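Local coordinates for ERPC (Borrelia burgdorferi, PDB 4BXM), which is an outer-surface lipoprotein of the Lyme disease spirochaete that probably binds the host complement regulator factor H, which would help the bacterium evade complement, at residues Y67-E78 against F92-Y100. Sequence-based numbering, arbitrary orientation.
Sequences YTATFFSLEESE and FKTSLYYGY
Ser73 and Leu96 form a hydrogen-bonded antiparallel pair, Ser73 N to Leu96 O 2.8 Å, where strand 67-74 meets strand 96-97 in the antiparallel sheet of this Borrelia outer surface protein E family member. A classic beta bulge interrupts the pairing: Ser95 and Leu96 both face Ser73, whose O accepts from Ser95 N (2.8 Å) and only weakly from Leu96 N. On the buried side, the Phe72 and Phe92 side chains cross roughly perpendicularly, ring planes at 46°, Phe72 CZ to Phe92 CZ 3.9 Å, and Phe72 CD1 lies against Thr94 CG2; Phe82 of helix 79-88 packs on both rings. Phe71, its CG anti to the backbone N (chi1 -171°), offers a ring face to the edge of Tyr97, while its O accepts from Tyr98 N and Gly99 N, the latter on a lone pair. Beyond Gly99 the segments diverge. The edge of Tyr100 meets a face of Tyr67 in a T-shaped pair, planes at 86°, and a water joins Tyr67 OH to the carbonyls of Thr70 and Gly99. The other end, where Glu75 is solvent-exposed, is looser: another water links Glu75 N to Lys93 O, and Glu78 OE1 accepts a nearly straight bond from Lys93 N (3.0 Å) above the carboxylate plane.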
ATOM      1  N   TYR A  67      10.534  10.156  -4.810  1.00 47.03           N
ATOM      2  CA  TYR A  67       9.167  10.389  -4.394  1.00 43.71           C
ATOM      3  C   TYR A  67       8.975   9.722  -3.038  1.00 39.61           C
ATOM      4  O   TYR A  67       9.215   8.504  -2.887  1.00 38.73           O
ATOM      5  CB  TYR A  67       8.152   9.886  -5.465  1.00 42.13           C
ATOM      6  CG  TYR A  67       6.672   9.951  -4.980  1.00 44.83           C
ATOM      7  CD1 TYR A  67       6.170   8.989  -4.086  1.00 37.24           C
ATOM      8  CD2 TYR A  67       5.797  10.974  -5.402  1.00 44.05           C
ATOM      9  CE1 TYR A  67       4.875   9.008  -3.639  1.00 39.17           C
ATOM     10  CE2 TYR A  67       4.491  11.020  -4.927  1.00 40.08           C
ATOM     11  CZ  TYR A  67       4.050  10.040  -4.033  1.00 40.97           C
ATOM     12  OH  TYR A  67       2.791  10.029  -3.561  1.00 36.94           O
ATOM     13  N   THR A  68       8.577  10.538  -2.066  1.00 36.41           N
ATOM     14  CA  THR A  68       8.253  10.081  -0.712  1.00 39.30           C
ATOM     15  C   THR A  68       6.987  10.773  -0.163  1.00 35.58           C
ATOM     16  O   THR A  68       6.985  11.977  -0.023  1.00 36.36           O
ATOM     17  CB  THR A  68       9.402  10.379   0.277  1.00 40.11           C
ATOM     18  OG1 THR A  68      10.531   9.615  -0.063  1.00 49.24           O
ATOM     19  CG2 THR A  68       9.020   9.964   1.733  1.00 45.97           C
ATOM     20  N   ALA A  69       5.966  10.007   0.209  1.00 32.24           N
ATOM     21  CA  ALA A  69       4.701  10.560   0.692  1.00 26.86           C
ATOM     22  C   ALA A  69       3.866   9.478   1.340  1.00 27.40           C
ATOM     23  O   ALA A  69       4.044   8.295   1.050  1.00 25.44           O
ATOM     24  CB  ALA A  69       3.914  11.256  -0.417  1.00 26.40           C
ATOM     25  N   THR A  70       3.009   9.887   2.275  1.00 24.84           N
ATOM     26  CA  THR A  70       1.914   9.067   2.741  1.00 23.67           C
ATOM     27  C   THR A  70       1.212   8.420   1.553  1.00 21.47           C
ATOM     28  O   THR A  70       0.936   9.082   0.566  1.00 21.02           O
ATOM     29  CB  THR A  70       0.885   9.898   3.519  1.00 24.23           C
ATOM     30  OG1 THR A  70       1.606  10.616   4.489  1.00 24.84           O
ATOM     31  CG2 THR A  70      -0.053   8.971   4.340  1.00 25.37           C
ATOM     32  N   PHE A  71       0.990   7.127   1.680  1.00 17.39           N
ATOM     33  CA  PHE A  71       0.276   6.317   0.732  1.00 20.30           C
ATOM     34  C   PHE A  71      -1.171   6.154   1.197  1.00 18.89           C
ATOM     35  O   PHE A  71      -2.072   6.467   0.481  1.00 17.99           O
ATOM     36  CB  PHE A  71       0.961   4.955   0.640  1.00 20.09           C
ATOM     37  CG  PHE A  71       0.461   4.060  -0.458  1.00 19.69           C
ATOM     38  CD1 PHE A  71       0.694   4.368  -1.798  1.00 22.56           C
ATOM     39  CD2 PHE A  71      -0.066   2.834  -0.161  1.00 22.53           C
ATOM     40  CE1 PHE A  71       0.277   3.517  -2.836  1.00 20.19           C
ATOM     41  CE2 PHE A  71      -0.460   1.933  -1.173  1.00 22.37           C
ATOM     42  CZ  PHE A  71      -0.336   2.313  -2.518  1.00 22.01           C
ATOM     43  N   PHE A  72      -1.349   5.648   2.409  1.00 20.42           N
ATOM     44  CA  PHE A  72      -2.643   5.671   3.097  1.00 22.37           C
ATOM     45  C   PHE A  72      -2.470   5.555   4.574  1.00 22.02           C
ATOM     46  O   PHE A  72      -1.390   5.118   5.055  1.00 20.52           O
ATOM     47  CB  PHE A  72      -3.605   4.560   2.605  1.00 22.13           C
ATOM     48  CG  PHE A  72      -3.151   3.110   2.830  1.00 18.31           C
ATOM     49  CD1 PHE A  72      -3.173   2.529   4.092  1.00 20.35           C
ATOM     50  CD2 PHE A  72      -2.822   2.312   1.773  1.00 17.58           C
ATOM     51  CE1 PHE A  72      -2.743   1.245   4.267  1.00 18.25           C
ATOM     52  CE2 PHE A  72      -2.479   0.997   1.908  1.00 17.29           C
ATOM     53  CZ  PHE A  72      -2.468   0.439   3.157  1.00 19.68           C
ATOM     54  N   SER A  73      -3.557   5.816   5.291  1.00 21.90           N
ATOM     55  CA  SER A  73      -3.532   5.610   6.706  1.00 20.67           C
ATOM     56  C   SER A  73      -4.855   5.068   7.180  1.00 20.83           C
ATOM     57  O   SER A  73      -5.877   5.148   6.478  1.00 19.97           O
ATOM     58  CB  SER A  73      -3.111   6.957   7.400  1.00 23.00           C
ATOM     59  OG  SER A  73      -4.170   7.822   7.192  1.00 34.80           O
ATOM     60  N   LEU A  74      -4.879   4.537   8.388  1.00 19.15           N
ATOM     61  CA  LEU A  74      -6.115   3.971   8.943  1.00 20.53           C
ATOM     62  C   LEU A  74      -6.069   4.161  10.452  1.00 21.27           C
ATOM     63  O   LEU A  74      -5.002   4.197  11.069  1.00 20.34           O
ATOM     64  CB  LEU A  74      -6.230   2.451   8.618  1.00 21.62           C
ATOM     65  CG  LEU A  74      -5.035   1.549   9.006  1.00 21.20           C
ATOM     66  CD1 LEU A  74      -5.407   0.459   9.987  1.00 22.77           C
ATOM     67  CD2 LEU A  74      -4.482   0.931   7.707  1.00 22.62           C
ATOM     68  N   GLU A  75      -7.210   4.158  11.058  1.00 22.27           N
ATOM     69  CA  GLU A  75      -7.296   4.413  12.458  1.00 24.56           C
ATOM     70  C   GLU A  75      -7.257   3.130  13.284  1.00 23.67           C
ATOM     71  O   GLU A  75      -7.389   1.996  12.754  1.00 24.86           O
ATOM     72  CB  GLU A  75      -8.569   5.295  12.698  1.00 27.02           C
ATOM     73  CG  GLU A  75      -9.850   4.511  12.814  1.00 32.03           C
ATOM     74  CD  GLU A  75     -11.057   5.398  13.213  1.00 37.92           C
ATOM     75  OE1 GLU A  75     -11.376   6.300  12.427  1.00 44.52           O
ATOM     76  OE2 GLU A  75     -11.649   5.208  14.317  1.00 41.98           O
ATOM     77  N   GLU A  76      -7.181   3.291  14.597  1.00 23.46           N
ATOM     78  CA  GLU A  76      -6.937   2.163  15.492  1.00 27.12           C
ATOM     79  C   GLU A  76      -7.923   1.074  15.353  1.00 24.43           C
ATOM     80  O   GLU A  76      -7.559  -0.121  15.298  1.00 25.92           O
ATOM     81  CB  GLU A  76      -6.843   2.628  16.986  1.00 27.85           C
ATOM     82  CG  GLU A  76      -6.346   1.543  17.963  1.00 27.53           C
ATOM     83  CD  GLU A  76      -4.851   1.186  17.776  1.00 31.18           C
ATOM     84  OE1 GLU A  76      -4.039   1.941  17.150  1.00 29.68           O
ATOM     85  OE2 GLU A  76      -4.449   0.113  18.256  1.00 34.61           O
ATOM     86  N   SER A  77      -9.189   1.441  15.284  1.00 24.62           N
ATOM     87  CA  SER A  77     -10.252   0.463  15.173  1.00 23.92           C
ATOM     88  C   SER A  77     -10.184  -0.393  13.881  1.00 23.16           C
ATOM     89  O   SER A  77     -10.840  -1.457  13.784  1.00 22.67           O
ATOM     90  CB  SER A  77     -11.638   1.183  15.212  1.00 26.27           C
ATOM     91  OG  SER A  77     -11.727   2.049  14.085  1.00 30.52           O
ATOM     92  N   GLU A  78      -9.477   0.060  12.849  1.00 21.98           N
ATOM     93  CA  GLU A  78      -9.319  -0.810  11.669  1.00 21.12           C
ATOM     94  C   GLU A  78      -8.013  -1.642  11.673  1.00 20.30           C
ATOM     95  O   GLU A  78      -7.708  -2.399  10.733  1.00 21.27           O
ATOM     96  CB  GLU A  78      -9.368   0.058  10.453  1.00 22.75           C
ATOM     97  CG  GLU A  78     -10.740   0.643  10.131  1.00 23.72           C
ATOM     98  CD  GLU A  78     -11.722  -0.416   9.736  1.00 23.85           C
ATOM     99  OE1 GLU A  78     -11.347  -1.297   8.971  1.00 21.69           O
ATOM    100  OE2 GLU A  78     -12.870  -0.309  10.200  1.00 26.51           O
ATOM    101  N   PHE A  92     -10.169  -3.705   4.800  1.00 22.21           N
ATOM    102  CA  PHE A  92     -10.069  -2.691   5.865  1.00 21.87           C
ATOM    103  C   PHE A  92     -10.412  -1.343   5.261  1.00 20.79           C
ATOM    104  O   PHE A  92     -10.279  -1.096   4.035  1.00 26.25           O
ATOM    105  CB  PHE A  92      -8.674  -2.682   6.564  1.00 21.87           C
ATOM    106  CG  PHE A  92      -7.562  -2.419   5.615  1.00 21.55           C
ATOM    107  CD1 PHE A  92      -7.067  -3.437   4.814  1.00 20.06           C
ATOM    108  CD2 PHE A  92      -7.087  -1.125   5.423  1.00 22.76           C
ATOM    109  CE1 PHE A  92      -6.058  -3.183   3.917  1.00 20.09           C
ATOM    110  CE2 PHE A  92      -6.119  -0.860   4.479  1.00 21.36           C
ATOM    111  CZ  PHE A  92      -5.593  -1.900   3.741  1.00 21.04           C
ATOM    112  N   LYS A  93     -10.832  -0.450   6.138  1.00 22.32           N
ATOM    113  CA  LYS A  93     -11.079   0.947   5.784  1.00 23.55           C
ATOM    114  C   LYS A  93      -9.897   1.865   6.118  1.00 20.10           C
ATOM    115  O   LYS A  93      -9.498   1.974   7.265  1.00 19.56           O
ATOM    116  CB  LYS A  93     -12.364   1.428   6.479  1.00 26.91           C
ATOM    117  CG  LYS A  93     -13.086   2.529   5.696  1.00 32.50           C
ATOM    118  CD  LYS A  93     -14.182   3.174   6.549  1.00 35.88           C
ATOM    119  CE  LYS A  93     -13.564   4.190   7.522  1.00 42.17           C
ATOM    120  NZ  LYS A  93     -14.454   4.502   8.687  1.00 55.56           N
ATOM    121  N   THR A  94      -9.417   2.600   5.128  1.00 18.69           N
ATOM    122  CA  THR A  94      -8.501   3.689   5.371  1.00 18.37           C
ATOM    123  C   THR A  94      -9.229   4.959   5.821  1.00 20.96           C
ATOM    124  O   THR A  94     -10.397   5.156   5.469  1.00 21.34           O
ATOM    125  CB  THR A  94      -7.705   3.926   4.094  1.00 18.88           C
ATOM    126  OG1 THR A  94      -8.556   4.248   2.964  1.00 18.82           O
ATOM    127  CG2 THR A  94      -6.985   2.615   3.766  1.00 19.93           C
ATOM    128  N   SER A  95      -8.550   5.833   6.563  1.00 20.56           N
ATOM    129  CA  SER A  95      -9.076   7.154   6.930  1.00 19.51           C
ATOM    130  C   SER A  95      -8.720   8.064   5.787  1.00 21.59           C
ATOM    131  O   SER A  95      -9.531   8.859   5.261  1.00 19.40           O
ATOM    132  CB  SER A  95      -8.428   7.622   8.239  1.00 22.83           C
ATOM    133  OG  SER A  95      -7.035   7.294   8.186  1.00 25.14           O
ATOM    134  N   LEU A  96      -7.580   7.793   5.214  1.00 21.61           N
ATOM    135  CA  LEU A  96      -7.102   8.613   4.135  1.00 22.28           C
ATOM    136  C   LEU A  96      -6.255   7.848   3.163  1.00 23.50           C
ATOM    137  O   LEU A  96      -5.420   7.083   3.584  1.00 22.42           O
ATOM    138  CB  LEU A  96      -6.299   9.736   4.798  1.00 26.79           C
ATOM    139  CG  LEU A  96      -5.985  10.898   3.948  1.00 38.24           C
ATOM    140  CD1 LEU A  96      -7.273  11.666   3.619  1.00 40.73           C
ATOM    141  CD2 LEU A  96      -4.987  11.734   4.750  1.00 44.67           C
ATOM    142  N   TYR A  97      -6.517   7.997   1.851  1.00 22.63           N
ATOM    143  CA  TYR A  97      -5.783   7.304   0.823  1.00 20.41           C
ATOM    144  C   TYR A  97      -5.353   8.304  -0.242  1.00 22.26           C
ATOM    145  O   TYR A  97      -6.214   9.029  -0.794  1.00 21.30           O
ATOM    146  CB  TYR A  97      -6.670   6.203   0.222  1.00 18.85           C
ATOM    147  CG  TYR A  97      -5.991   5.448  -0.874  1.00 18.14           C
ATOM    148  CD1 TYR A  97      -5.906   5.963  -2.163  1.00 18.69           C
ATOM    149  CD2 TYR A  97      -5.392   4.196  -0.636  1.00 18.32           C
ATOM    150  CE1 TYR A  97      -5.214   5.306  -3.172  1.00 18.36           C
ATOM    151  CE2 TYR A  97      -4.671   3.551  -1.623  1.00 19.14           C
ATOM    152  CZ  TYR A  97      -4.604   4.088  -2.911  1.00 19.37           C
ATOM    153  OH  TYR A  97      -3.959   3.375  -3.926  1.00 20.87           O
ATOM    154  N   TYR A  98      -4.049   8.330  -0.542  1.00 21.99           N
ATOM    155  CA  TYR A  98      -3.528   9.109  -1.664  1.00 23.41           C
ATOM    156  C   TYR A  98      -3.070   8.276  -2.825  1.00 22.64           C
ATOM    157  O   TYR A  98      -3.189   8.666  -3.986  1.00 23.41           O
ATOM    158  CB  TYR A  98      -2.332   9.892  -1.225  1.00 25.38           C
ATOM    159  CG  TYR A  98      -2.680  10.914  -0.242  1.00 28.80           C
ATOM    160  CD1 TYR A  98      -3.193  12.132  -0.646  1.00 31.09           C
ATOM    161  CD2 TYR A  98      -2.506  10.668   1.141  1.00 33.00           C
ATOM    162  CE1 TYR A  98      -3.542  13.094   0.277  1.00 33.02           C
ATOM    163  CE2 TYR A  98      -2.865  11.604   2.059  1.00 35.95           C
ATOM    164  CZ  TYR A  98      -3.357  12.829   1.610  1.00 36.08           C
ATOM    165  OH  TYR A  98      -3.674  13.778   2.498  1.00 41.41           O
ATOM    166  N   GLY A  99      -2.420   7.145  -2.546  1.00 21.26           N
ATOM    167  CA  GLY A  99      -1.929   6.347  -3.621  1.00 22.25           C
ATOM    168  C   GLY A  99      -0.724   6.997  -4.251  1.00 24.92           C
ATOM    169  O   GLY A  99      -0.116   7.909  -3.655  1.00 22.67           O
ATOM    170  N   TYR A 100      -0.373   6.527  -5.446  1.00 24.91           N
ATOM    171  CA  TYR A 100       0.786   7.113  -6.203  1.00 27.56           C
ATOM    172  C   TYR A 100       0.330   8.140  -7.267  1.00 31.48           C
ATOM    173  O   TYR A 100      -0.887   8.378  -7.449  1.00 31.14           O
ATOM    174  CB  TYR A 100       1.671   5.955  -6.781  1.00 30.32           C
ATOM    175  CG  TYR A 100       2.981   6.364  -7.451  1.00 31.60           C
ATOM    176  CD1 TYR A 100       3.909   7.129  -6.806  1.00 33.23           C
ATOM    177  CD2 TYR A 100       3.246   5.997  -8.777  1.00 38.04           C
ATOM    178  CE1 TYR A 100       5.088   7.566  -7.448  1.00 36.64           C
ATOM    179  CE2 TYR A 100       4.416   6.407  -9.433  1.00 38.30           C
ATOM    180  CZ  TYR A 100       5.336   7.204  -8.772  1.00 38.59           C
ATOM    181  OH  TYR A 100       6.496   7.623  -9.402  1.00 44.91           O
TER
HETATM  182  O   HOH W   1       1.893   8.272  -1.892  1.00 22.48           O
HETATM  183  O   HOH W   2      -9.470   3.719   9.111  1.00 20.72           O